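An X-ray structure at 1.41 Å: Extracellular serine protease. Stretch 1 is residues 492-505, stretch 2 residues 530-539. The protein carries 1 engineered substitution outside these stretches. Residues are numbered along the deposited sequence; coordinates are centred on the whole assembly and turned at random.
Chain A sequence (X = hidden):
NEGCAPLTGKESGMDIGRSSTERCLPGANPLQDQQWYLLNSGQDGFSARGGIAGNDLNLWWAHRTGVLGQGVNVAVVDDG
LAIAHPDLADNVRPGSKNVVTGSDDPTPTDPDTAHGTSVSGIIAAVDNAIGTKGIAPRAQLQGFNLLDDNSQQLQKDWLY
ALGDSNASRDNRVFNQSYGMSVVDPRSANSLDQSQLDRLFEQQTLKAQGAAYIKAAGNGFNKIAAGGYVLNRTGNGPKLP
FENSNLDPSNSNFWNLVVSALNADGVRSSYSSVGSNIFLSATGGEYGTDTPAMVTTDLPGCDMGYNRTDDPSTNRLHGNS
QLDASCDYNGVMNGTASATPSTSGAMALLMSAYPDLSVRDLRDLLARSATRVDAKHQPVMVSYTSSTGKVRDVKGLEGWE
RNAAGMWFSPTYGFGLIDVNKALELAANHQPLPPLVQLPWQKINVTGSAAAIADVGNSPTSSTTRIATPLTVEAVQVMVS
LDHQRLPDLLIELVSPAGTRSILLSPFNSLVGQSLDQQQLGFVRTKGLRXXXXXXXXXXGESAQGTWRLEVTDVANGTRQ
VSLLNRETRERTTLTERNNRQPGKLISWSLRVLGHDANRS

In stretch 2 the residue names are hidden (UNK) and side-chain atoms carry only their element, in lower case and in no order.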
ATOM      1  N   GLU A 492       3.745  -5.076  19.742  1.00 11.13           N
ATOM      2  CA  GLU A 492       2.356  -4.754  20.056  1.00 11.70           C
ATOM      3  C   GLU A 492       2.272  -3.430  20.807  1.00 10.89           C
ATOM      4  O   GLU A 492       3.184  -3.066  21.541  1.00 12.09           O
ATOM      5  CB  GLU A 492       1.769  -5.890  20.895  1.00 12.50           C
ATOM      6  CG  GLU A 492       0.249  -5.970  20.986  1.00 14.58           C
ATOM      7  CD  GLU A 492      -0.260  -7.346  21.448  1.00 16.17           C
ATOM      8  OE1 GLU A 492      -1.493  -7.482  21.623  1.00 18.81           O
ATOM      9  OE2 GLU A 492       0.547  -8.297  21.622  1.00 17.28           O
ATOM     10  N   LEU A 493       1.167  -2.722  20.616  1.00 10.69           N
ATOM     11  CA  LEU A 493       0.929  -1.437  21.266  1.00 10.66           C
ATOM     12  C   LEU A 493      -0.377  -1.485  22.049  1.00 10.53           C
ATOM     13  O   LEU A 493      -1.376  -2.036  21.567  1.00 10.57           O
ATOM     14  CB  LEU A 493       0.880  -0.321  20.231  1.00 10.85           C
ATOM     15  CG  LEU A 493       0.788   1.125  20.733  1.00 10.54           C
ATOM     16  CD1 LEU A 493       2.045   1.524  21.496  1.00 12.07           C
ATOM     17  CD2 LEU A 493       0.532   2.092  19.583  1.00 12.61           C
ATOM     18  N   VAL A 494      -0.364  -0.914  23.258  1.00 10.68           N
ATOM     19  CA  VAL A 494      -1.529  -0.907  24.144  1.00 11.32           C
ATOM     20  C   VAL A 494      -1.926   0.540  24.457  1.00 11.10           C
ATOM     21  O   VAL A 494      -1.082   1.357  24.839  1.00 12.36           O
ATOM     22  CB  VAL A 494      -1.243  -1.675  25.468  1.00 11.45           C
ATOM     23  CG1 VAL A 494      -2.519  -1.852  26.288  1.00 12.18           C
ATOM     24  CG2 VAL A 494      -0.591  -3.049  25.216  1.00 13.05           C
ATOM     25  N   SER A 495      -3.203   0.863  24.278  1.00 11.24           N
ATOM     26  CA  SER A 495      -3.703   2.217  24.528  1.00 11.44           C
ATOM     27  C   SER A 495      -4.094   2.409  25.998  1.00 11.58           C
ATOM     28  O   SER A 495      -4.187   1.434  26.747  1.00 12.27           O
ATOM     29  CB  SER A 495      -4.911   2.497  23.626  1.00 11.71           C
ATOM     30  OG  SER A 495      -6.062   1.803  24.082  1.00 11.81           O
ATOM     31  N   PRO A 496      -4.354   3.661  26.409  1.00 12.09           N
ATOM     32  CA  PRO A 496      -4.816   3.916  27.779  1.00 12.04           C
ATOM     33  C   PRO A 496      -6.067   3.114  28.162  1.00 12.49           C
ATOM     34  O   PRO A 496      -6.227   2.750  29.332  1.00 13.92           O
ATOM     35  CB  PRO A 496      -5.100   5.429  27.780  1.00 12.30           C
ATOM     36  CG  PRO A 496      -4.153   5.968  26.758  1.00 12.14           C
ATOM     37  CD  PRO A 496      -4.083   4.911  25.676  1.00 11.70           C
ATOM     38  N   ALA A 497      -6.928   2.815  27.190  1.00 12.81           N
ATOM     39  CA  ALA A 497      -8.132   2.010  27.431  1.00 13.26           C
ATOM     40  C   ALA A 497      -7.845   0.514  27.606  1.00 13.77           C
ATOM     41  O   ALA A 497      -8.737  -0.250  27.976  1.00 15.18           O
ATOM     42  CB  ALA A 497      -9.112   2.213  26.293  1.00 13.67           C
ATOM     43  N   GLY A 498      -6.613   0.106  27.318  1.00 13.33           N
ATOM     44  CA  GLY A 498      -6.214  -1.286  27.413  1.00 12.49           C
ATOM     45  C   GLY A 498      -6.361  -2.008  26.085  1.00 12.41           C
ATOM     46  O   GLY A 498      -6.096  -3.203  25.992  1.00 12.97           O
ATOM     47  N   THR A 499      -6.808  -1.293  25.058  1.00 11.86           N
ATOM     48  CA  THR A 499      -6.920  -1.868  23.708  1.00 12.01           C
ATOM     49  C   THR A 499      -5.543  -2.240  23.157  1.00 11.78           C
ATOM     50  O   THR A 499      -4.576  -1.503  23.337  1.00 11.98           O
ATOM     51  CB  THR A 499      -7.584  -0.855  22.769  1.00 12.06           C
ATOM     52  OG1 THR A 499      -8.787  -0.381  23.379  1.00 13.11           O
ATOM     53  CG2 THR A 499      -7.910  -1.465  21.402  1.00 11.85           C
ATOM     54  N   ARG A 500      -5.453  -3.383  22.489  1.00 11.86           N
ATOM     55  CA  ARG A 500      -4.167  -3.846  21.976  1.00 11.74           C
ATOM     56  C   ARG A 500      -4.159  -3.898  20.457  1.00 11.03           C
ATOM     57  O   ARG A 500      -5.203  -4.165  19.830  1.00 12.52           O
ATOM     58  CB  ARG A 500      -3.864  -5.244  22.517  1.00 11.72           C
ATOM     59  CG  ARG A 500      -3.793  -5.308  24.035  1.00 14.32           C
ATOM     60  CD  ARG A 500      -3.680  -6.752  24.494  1.00 16.34           C
ATOM     61  NE  ARG A 500      -2.374  -7.324  24.181  1.00 20.44           N
ATOM     62  CZ  ARG A 500      -1.294  -7.197  24.948  1.00 21.94           C
ATOM     63  NH1 ARG A 500      -1.351  -6.543  26.102  1.00 23.94           N
ATOM     64  NH2 ARG A 500      -0.158  -7.755  24.572  1.00 23.79           N
ATOM     65  N   SER A 501      -2.985  -3.670  19.863  1.00 10.64           N
ATOM     66  CA  SER A 501      -2.830  -3.754  18.412  1.00 11.13           C
ATOM     67  C   SER A 501      -1.461  -4.319  18.086  1.00 10.52           C
ATOM     68  O   SER A 501      -0.438  -3.755  18.508  1.00 10.90           O
ATOM     69  CB  SER A 501      -2.954  -2.362  17.800  1.00 10.40           C
ATOM     70  OG  SER A 501      -2.804  -2.397  16.389  1.00 11.02           O
ATOM     71  N   ILE A 502      -1.429  -5.430  17.350  1.00 10.36           N
ATOM     72  CA  ILE A 502      -0.165  -6.002  16.911  1.00 10.31           C
ATOM     73  C   ILE A 502       0.351  -5.195  15.716  1.00 10.13           C
ATOM     74  O   ILE A 502      -0.243  -5.201  14.638  1.00 10.13           O
ATOM     75  CB  ILE A 502      -0.307  -7.504  16.595  1.00 10.83           C
ATOM     76  CG1 ILE A 502      -0.613  -8.266  17.892  1.00 11.69           C
ATOM     77  CG2 ILE A 502       0.944  -8.035  15.896  1.00 11.39           C
ATOM     78  CD1 ILE A 502      -1.108  -9.691  17.698  1.00 13.31           C
ATOM     79  N   LEU A 503       1.445  -4.475  15.940  1.00 10.03           N
ATOM     80  CA  LEU A 503       2.044  -3.605  14.916  1.00 10.05           C
ATOM     81  C   LEU A 503       2.896  -4.401  13.946  1.00 10.29           C
ATOM     82  O   LEU A 503       2.919  -4.122  12.747  1.00 10.92           O
ATOM     83  CB  LEU A 503       2.920  -2.528  15.554  1.00 10.27           C
ATOM     84  CG  LEU A 503       2.254  -1.623  16.582  1.00 10.97           C
ATOM     85  CD1 LEU A 503       3.275  -0.637  17.105  1.00 12.16           C
ATOM     86  CD2 LEU A 503       1.059  -0.901  15.979  1.00 14.88           C
ATOM     87  N   LEU A 504       3.589  -5.400  14.466  1.00 10.15           N
ATOM     88  CA  LEU A 504       4.365  -6.297  13.632  1.00 10.37           C
ATOM     89  C   LEU A 504       4.199  -7.719  14.139  1.00 10.34           C
ATOM     90  O   LEU A 504       4.558  -8.043  15.268  1.00 10.81           O
ATOM     91  CB  LEU A 504       5.842  -5.885  13.585  1.00 10.70           C
ATOM     92  CG  LEU A 504       6.749  -6.680  12.631  1.00 11.73           C
ATOM     93  CD1 LEU A 504       6.249  -6.607  11.173  1.00 14.78           C
ATOM     94  CD2 LEU A 504       8.199  -6.210  12.752  1.00 13.79           C
ATOM     95  N   SER A 505       3.601  -8.540  13.291  1.00 10.76           N
ATOM     96  CA  SER A 505       3.432  -9.948  13.553  1.00 10.40           C
ATOM     97  C   SER A 505       4.750 -10.670  13.263  1.00 10.64           C
ATOM     98  O   SER A 505       5.503 -10.261  12.380  1.00 10.87           O
ATOM     99  CB  SER A 505       2.288 -10.484  12.692  1.00 10.51           C
ATOM    100  OG  SER A 505       2.450 -10.129  11.324  1.00 10.83           O
ATOM    101  N   UNK A 530      14.628   3.256  13.637  1.00 14.88           N
ATOM    102  CA  UNK A 530      13.476   4.119  13.321  1.00 14.92           C
ATOM    103  C   UNK A 530      12.531   3.457  12.310  1.00 14.22           C
ATOM    104  O   UNK A 530      12.068   4.089  11.355  1.00 14.65           O
ATOM    105  o   UNK A 530      14.373   6.155  15.054  1.00 20.05           O
ATOM    106  o   UNK A 530      15.360   7.262  13.434  1.00 22.22           O
ATOM    107  c   UNK A 530      13.918   5.494  12.796  1.00 15.63           C
ATOM    108  c   UNK A 530      14.601   6.356  13.846  1.00 18.28           C
ATOM    109  N   UNK A 531      12.264   2.170  12.505  1.00 12.81           N
ATOM    110  CA  UNK A 531      11.295   1.503  11.651  1.00 12.58           C
ATOM    111  C   UNK A 531       9.903   1.981  12.036  1.00 11.83           C
ATOM    112  O   UNK A 531       9.523   1.912  13.200  1.00 11.63           O
ATOM    113  c   UNK A 531      10.426  -0.663  10.771  1.00 14.96           C
ATOM    114  s   UNK A 531      10.339  -2.435  10.880  1.00 21.92           S
ATOM    115  c   UNK A 531      11.374  -0.012  11.760  1.00 13.13           C
ATOM    116  c   UNK A 531       8.631  -2.699  10.428  1.00 19.78           C
ATOM    117  N   UNK A 532       9.152   2.467  11.052  1.00 11.67           N
ATOM    118  CA  UNK A 532       7.845   3.055  11.317  1.00 11.71           C
ATOM    119  C   UNK A 532       6.717   2.053  11.096  1.00 11.39           C
ATOM    120  O   UNK A 532       6.753   1.242  10.151  1.00 11.56           O
ATOM    121  c   UNK A 532       6.437   5.159  10.946  1.00 11.76           C
ATOM    122  c   UNK A 532       6.281   6.425  10.143  1.00 11.96           C
ATOM    123  n   UNK A 532       6.124   6.109   8.726  1.00 11.81           N
ATOM    124  n   UNK A 532       6.077   6.585   6.481  1.00 14.32           N
ATOM    125  c   UNK A 532       6.234   6.987   7.738  1.00 12.77           C
ATOM    126  c   UNK A 532       7.619   4.316  10.475  1.00 11.74           C
ATOM    127  n   UNK A 532       6.508   8.258   8.002  1.00 15.23           N
ATOM    128  N   UNK A 533       5.731   2.105  11.995  1.00 10.51           N
ATOM    129  CA  UNK A 533       4.522   1.299  11.879  1.00 10.92           C
ATOM    130  C   UNK A 533       3.321   2.173  12.219  1.00 10.24           C
ATOM    131  O   UNK A 533       3.444   3.146  12.975  1.00 10.95           O
ATOM    132  s   UNK A 533       6.272  -1.857  13.885  1.00 16.47           S
ATOM    133  c   UNK A 533       4.580   0.096  12.818  1.00 11.75           C
ATOM    134  c   UNK A 533       7.271  -0.636  14.714  1.00 20.50           C
ATOM    135  c   UNK A 533       5.681  -0.892  12.476  1.00 14.47           C
ATOM    136  N   UNK A 534       2.165   1.846  11.649  1.00  9.24           N
ATOM    137  CA  UNK A 534       0.935   2.573  11.949  1.00  9.39           C
ATOM    138  C   UNK A 534      -0.147   1.596  12.398  1.00  9.07           C
ATOM    139  O   UNK A 534      -0.197   0.457  11.929  1.00  9.04           O
ATOM    140  c   UNK A 534       0.486   3.379  10.724  1.00  9.46           C
ATOM    141  c   UNK A 534      -2.047   3.407  10.409  1.00  9.81           C
ATOM    142  c   UNK A 534      -0.812   4.179  10.889  1.00  9.26           C
ATOM    143  c   UNK A 534      -0.725   5.507  10.180  1.00 11.32           C
ATOM    144  N   UNK A 535      -0.999   2.038  13.318  1.00  8.62           N
ATOM    145  CA  UNK A 535      -2.197   1.280  13.651  1.00  9.15           C
ATOM    146  C   UNK A 535      -3.453   2.122  13.535  1.00  9.22           C
ATOM    147  O   UNK A 535      -3.497   3.280  13.981  1.00  9.38           O
ATOM    148  o   UNK A 535      -3.346   0.056  15.362  1.00 10.01           O
ATOM    149  c   UNK A 535      -2.120   0.688  15.051  1.00  9.38           C
ATOM    150  N   UNK A 536      -4.484   1.509  12.957  1.00  9.21           N
ATOM    151  CA  UNK A 536      -5.820   2.082  12.880  1.00  9.29           C
ATOM    152  C   UNK A 536      -6.750   1.583  13.988  1.00  9.40           C
ATOM    153  O   UNK A 536      -7.901   2.031  14.095  1.00  9.70           O
ATOM    154  o   UNK A 536      -5.506   3.713  10.496  1.00 10.33           O
ATOM    155  c   UNK A 536      -5.749   2.507  10.391  1.00  8.92           C
ATOM    156  c   UNK A 536      -6.434   1.770  11.517  1.00  9.37           C
ATOM    157  n   UNK A 536      -5.457   1.801   9.294  1.00  9.96           N
ATOM    158  N   UNK A 537      -6.265   0.633  14.791  1.00  9.34           N
ATOM    159  CA  UNK A 537      -7.101  -0.051  15.779  1.00  9.68           C
ATOM    160  C   UNK A 537      -7.768   0.858  16.805  1.00  9.75           C
ATOM    161  O   UNK A 537      -8.814   0.503  17.361  1.00  9.63           O
ATOM    162  c   UNK A 537      -8.133  -2.665  17.223  1.00 10.12           C
ATOM    163  c   UNK A 537      -6.269  -1.128  16.478  1.00  9.87           C
ATOM    164  c   UNK A 537      -8.763  -3.377  18.412  1.00 11.50           C
ATOM    165  n   UNK A 537      -7.872  -4.414  19.001  1.00 13.67           N
ATOM    166  c   UNK A 537      -6.931  -1.823  17.653  1.00  9.97           C
ATOM    167  N   UNK A 538      -7.161   2.015  17.053  1.00  9.88           N
ATOM    168  CA  UNK A 538      -7.569   2.876  18.163  1.00 10.28           C
ATOM    169  C   UNK A 538      -8.515   4.001  17.747  1.00 10.31           C
ATOM    170  O   UNK A 538      -8.803   4.905  18.524  1.00 10.62           O
ATOM    171  c   UNK A 538      -3.478   0.379  19.877  1.00 11.44           C
ATOM    172  c   UNK A 538      -4.159   2.217  18.485  1.00 10.28           C
ATOM    173  c   UNK A 538      -5.334   2.367  19.224  1.00  9.99           C
ATOM    174  c   UNK A 538      -5.565   1.512  20.289  1.00 10.98           C
ATOM    175  c   UNK A 538      -6.327   3.426  18.870  1.00 10.38           C
ATOM    176  c   UNK A 538      -3.231   1.221  18.806  1.00 11.60           C
ATOM    177  c   UNK A 538      -4.646   0.518  20.616  1.00 11.03           C
ATOM    178  N   UNK A 539      -9.013   3.929  16.517  1.00  9.66           N
ATOM    179  CA  UNK A 539      -9.866   4.968  15.962  1.00 10.39           C
ATOM    180  C   UNK A 539     -11.039   5.287  16.876  1.00 10.79           C
ATOM    181  O   UNK A 539     -11.860   4.418  17.188  1.00 11.47           O
ATOM    182  c   UNK A 539     -11.011   5.607  13.769  1.00 10.48           C
ATOM    183  c   UNK A 539     -10.843   7.322  12.072  1.00 12.10           C
ATOM    184  c   UNK A 539     -10.374   4.516  14.592  1.00 10.59           C
ATOM    185  c   UNK A 539     -12.187   7.629  12.235  1.00 11.51           C
ATOM    186  o   UNK A 539     -12.749   8.628  11.476  1.00 13.86           O
ATOM    187  c   UNK A 539     -10.263   6.316  12.834  1.00 11.74           C
ATOM    188  c   UNK A 539     -12.954   6.951  13.164  1.00 12.24           C
ATOM    189  c   UNK A 539     -12.364   5.939  13.928  1.00 12.36           C
TER

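Position 530 has four side-chain atoms: two carbons, the second carrying two oxygens. This carboxylate lies far from stretch 1, so chemistry alone names it D530.

Position 531 is an unbranched chain of two carbons, a sulfur and a terminal carbon, with that last carbon 4.2 Å from CD2 of L504. Only methionine has this thioether, and M531, flexible and apolar, fits a buried contact with a leucine.

At 532 three carbons lead to a nitrogen, then to a carbon bearing two more nitrogens: a guanidinium group, hence R532. It is out of reach of stretch 1 and finds its hydrogen bonds elsewhere in the structure.

Position 533 repeats the thioether pattern. Its sulfur lies 3.8 Å from CB of L503 and 4.1 Å from CB of L504. M533 points toward stretch 1, and its polarizable sulfur packs well against the two leucines.

Position 534 has four carbons forked at the second, which identifies L534. Its CA-to-CB bond points away from stretch 1, as expected where side chains alternate along a strand.

Position 535 carries one carbon and one oxygen. The oxygen is 2.7 Å from OG of S501, a hydrogen bond in which either hydroxyl could be the donor. This is S535; the short side chain brings its OG close to S501, and its CB lies 3.7 Å from CD2 of L503. The same S535 OG also accepts a hydrogen bond from the backbone N of 537, with 3.0 Å between S535 OG and 537 N.

At 536 two carbons end in one oxygen and one nitrogen, an amide with the length of asparagine. N536 points away and begins a type I turn that runs to 539.

Position 537 is four carbons in a row ending in nitrogen, so it is K537. Its NZ donates to the carbonyl O of R500 at 2.8 Å, while CE packs 3.7 Å from CG2 of T499; a long chain with a charged tip serves both contacts.

Position 538 is one carbon and a six-carbon ring without oxygen: F538. Its CE1 is 3.4 Å from O of T499 and its CZ 3.6 Å from O of L493, both oxygens near the ring plane, where the slightly positive C-H edge suits them. CD1 also lies 3.5 Å from CB of S495.

Position 539 adds one oxygen to such a ring, giving Y539, whose hydroxyl is bonded elsewhere.

The contact thus joins methionine–leucine packing, a serine pair and a lysine–carbonyl bond to F538, which buries the largest area against the hairpin of stretch 1, paired through L493 and S501.

Stretch 2 (530-539) DMRMLSNKFY
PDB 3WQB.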